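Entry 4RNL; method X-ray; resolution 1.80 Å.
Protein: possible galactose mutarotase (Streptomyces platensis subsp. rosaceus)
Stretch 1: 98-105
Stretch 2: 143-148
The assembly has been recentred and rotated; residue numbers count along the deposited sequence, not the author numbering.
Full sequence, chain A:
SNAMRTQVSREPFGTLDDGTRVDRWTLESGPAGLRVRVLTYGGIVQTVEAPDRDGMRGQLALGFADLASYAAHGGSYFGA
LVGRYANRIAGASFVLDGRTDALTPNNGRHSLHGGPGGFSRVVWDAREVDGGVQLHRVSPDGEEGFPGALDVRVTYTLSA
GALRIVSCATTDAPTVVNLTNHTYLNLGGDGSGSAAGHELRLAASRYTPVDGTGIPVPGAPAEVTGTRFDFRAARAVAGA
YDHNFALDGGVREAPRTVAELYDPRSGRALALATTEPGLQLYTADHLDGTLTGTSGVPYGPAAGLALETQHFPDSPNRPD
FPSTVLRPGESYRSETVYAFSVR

Stretch 1 (98-105) GRTDALTP
Stretch 2 143-148: EEGFPG

Residues 99-102 form a strand that continues as loop through Leu 103 and Thr 104. It packs against residues 144-147, which run nearly antiparallel to it, at 168°. In the register, the closest CA pair is Leu 103 CA and Gly 145 CA, 5.0 Å apart. The contact buries 325 Å² in total, and no direct hydrogen bond crosses it; waters bridge polar atoms instead.

Leu 103 covers the most surface. Its backbone is extended (phi/psi -110/167) and its rotamer is m, t. The CA-to-CB bond points sideways, but the end of the side chain comes nearer to the other stretch. Leu 103 CD2 sits over one face of the Phe 146 ring, 3.9 Å from the centroid and 7° off the normal, a CH-pi contact. Leu 103 CD1 lies 4.0 Å from Phe 146 CZ. Phe 146 has chi1 -66° and chi2 -86°. Leu 103 CD2 also approaches Glu 144 O at 3.3 Å.

The CA-to-CB bond of Pro 147 (phi/psi -80/152, C-gamma endo) points toward the other stretch. Pro 147 CB is 3.4 Å from Arg 99 NH1, and Pro 147 CD is 3.5 Å from Asp 101 OD1. Asp 101 is m; Arg 99 starts t, with chi2 at 147°.

Glu 144 (phi/psi 54/25, chi1 and chi2 both m) meets Thr 104 (m) through water. Water 2 accepts from Thr 104 N at 2.9 Å and donates to Glu 144 O at 2.6 Å and Glu 144 OE1 at 2.7 Å. Water 3 lies 2.7 Å from Thr 104 OG1 and donates to Glu 144 OE1 at 2.9 Å.

Gly 145 (phi/psi 90/-10) leaves room for the strand: an ideal CB would fall 2.5 Å from Ala 102 O, a clash. It would also jam against Glu 144 O, so the backbone angles themselves call for glycine. Water 1 donates to Ala 102 O at 3.1 Å and Gly 145 O at 2.8 Å. Within the second stretch, Phe 146 N donates a hydrogen bond to Glu 143 O at 3.1 Å.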

# COMPACT_ATOMS: atom_id res chain seq x y z
N GLY A 98 7.32 -23.23 16.82
CA GLY A 98 6.79 -23.92 17.98
C GLY A 98 6.23 -23.00 19.06
O GLY A 98 5.67 -23.46 20.06
N ARG A 99 6.37 -21.70 18.83
CA ARG A 99 5.95 -20.68 19.79
C ARG A 99 4.70 -19.96 19.30
O ARG A 99 4.63 -19.55 18.13
CB ARG A 99 7.10 -19.69 20.00
CG ARG A 99 6.73 -18.44 20.77
CD ARG A 99 7.92 -17.94 21.60
NE ARG A 99 8.62 -16.82 20.98
CZ ARG A 99 8.61 -15.58 21.45
NH1 ARG A 99 9.29 -14.63 20.82
NH2 ARG A 99 7.93 -15.28 22.55
N THR A 100 3.72 -19.80 20.18
CA THR A 100 2.49 -19.07 19.86
C THR A 100 2.65 -17.58 20.15
O THR A 100 2.99 -17.19 21.27
CB THR A 100 1.27 -19.61 20.66
OG1 THR A 100 1.03 -20.98 20.30
CG2 THR A 100 0.03 -18.80 20.35
N ASP A 101 2.42 -16.76 19.13
CA ASP A 101 2.52 -15.31 19.26
C ASP A 101 1.13 -14.69 19.36
O ASP A 101 0.28 -14.93 18.51
CB ASP A 101 3.26 -14.72 18.05
CG ASP A 101 4.73 -15.11 18.03
OD1 ASP A 101 5.52 -14.46 18.75
OD2 ASP A 101 5.08 -16.07 17.30
N ALA A 102 0.91 -13.90 20.40
CA ALA A 102 -0.39 -13.25 20.60
C ALA A 102 -0.36 -11.80 20.15
O ALA A 102 0.47 -11.00 20.60
CB ALA A 102 -0.80 -13.34 22.07
N LEU A 103 -1.28 -11.44 19.26
CA LEU A 103 -1.36 -10.07 18.75
C LEU A 103 -2.61 -9.39 19.30
O LEU A 103 -3.49 -10.04 19.86
CB LEU A 103 -1.37 -10.07 17.22
CG LEU A 103 -0.31 -10.95 16.53
CD1 LEU A 103 -0.58 -11.07 15.04
CD2 LEU A 103 1.10 -10.42 16.77
N THR A 104 -2.67 -8.07 19.16
CA THR A 104 -3.85 -7.31 19.59
C THR A 104 -4.96 -7.48 18.57
O THR A 104 -4.75 -7.23 17.37
CB THR A 104 -3.52 -5.82 19.73
OG1 THR A 104 -2.51 -5.66 20.73
CG2 THR A 104 -4.77 -5.02 20.12
N PRO A 105 -6.15 -7.90 19.02
CA PRO A 105 -7.25 -8.06 18.06
C PRO A 105 -7.88 -6.71 17.73
O PRO A 105 -8.81 -6.29 18.42
CB PRO A 105 -8.25 -8.95 18.82
CG PRO A 105 -8.00 -8.63 20.28
CD PRO A 105 -6.53 -8.28 20.39
N GLU A 143 7.19 -5.64 19.55
CA GLU A 143 6.31 -4.55 19.14
C GLU A 143 5.05 -5.11 18.50
O GLU A 143 5.13 -5.86 17.52
CB GLU A 143 6.99 -3.59 18.17
CG GLU A 143 6.06 -2.48 17.68
CD GLU A 143 6.80 -1.33 17.04
OE1 GLU A 143 7.19 -0.39 17.77
OE2 GLU A 143 6.99 -1.37 15.80
N GLU A 144 3.90 -4.74 19.07
CA GLU A 144 2.60 -5.28 18.66
C GLU A 144 2.55 -6.81 18.70
O GLU A 144 1.76 -7.43 17.99
CB GLU A 144 2.20 -4.77 17.28
CG GLU A 144 1.83 -3.28 17.25
CD GLU A 144 0.55 -2.98 18.01
OE1 GLU A 144 -0.24 -3.92 18.28
OE2 GLU A 144 0.33 -1.80 18.35
N GLY A 145 3.40 -7.42 19.52
CA GLY A 145 3.38 -8.87 19.68
C GLY A 145 4.28 -9.64 18.73
O GLY A 145 4.47 -10.83 18.92
N PHE A 146 4.85 -8.98 17.72
CA PHE A 146 5.72 -9.66 16.76
C PHE A 146 7.11 -9.84 17.37
O PHE A 146 7.65 -8.90 17.94
CB PHE A 146 5.80 -8.86 15.45
CG PHE A 146 4.50 -8.78 14.70
CD1 PHE A 146 4.13 -9.78 13.82
CD2 PHE A 146 3.64 -7.69 14.87
CE1 PHE A 146 2.92 -9.71 13.12
CE2 PHE A 146 2.43 -7.62 14.18
CZ PHE A 146 2.07 -8.63 13.31
N PRO A 147 7.68 -11.05 17.25
CA PRO A 147 8.99 -11.31 17.84
C PRO A 147 10.13 -10.77 16.97
O PRO A 147 10.00 -10.64 15.75
CB PRO A 147 9.04 -12.84 17.91
CG PRO A 147 8.23 -13.28 16.72
CD PRO A 147 7.14 -12.22 16.54
N GLY A 148 11.25 -10.42 17.60
CA GLY A 148 12.42 -9.97 16.87
C GLY A 148 12.44 -8.48 16.61
O GLY A 148 11.41 -7.88 16.29
O HOH W 1 3.28 -12.12 21.04
O HOH W 2 -0.69 -6.50 17.74
O HOH W 3 -1.28 -3.24 20.90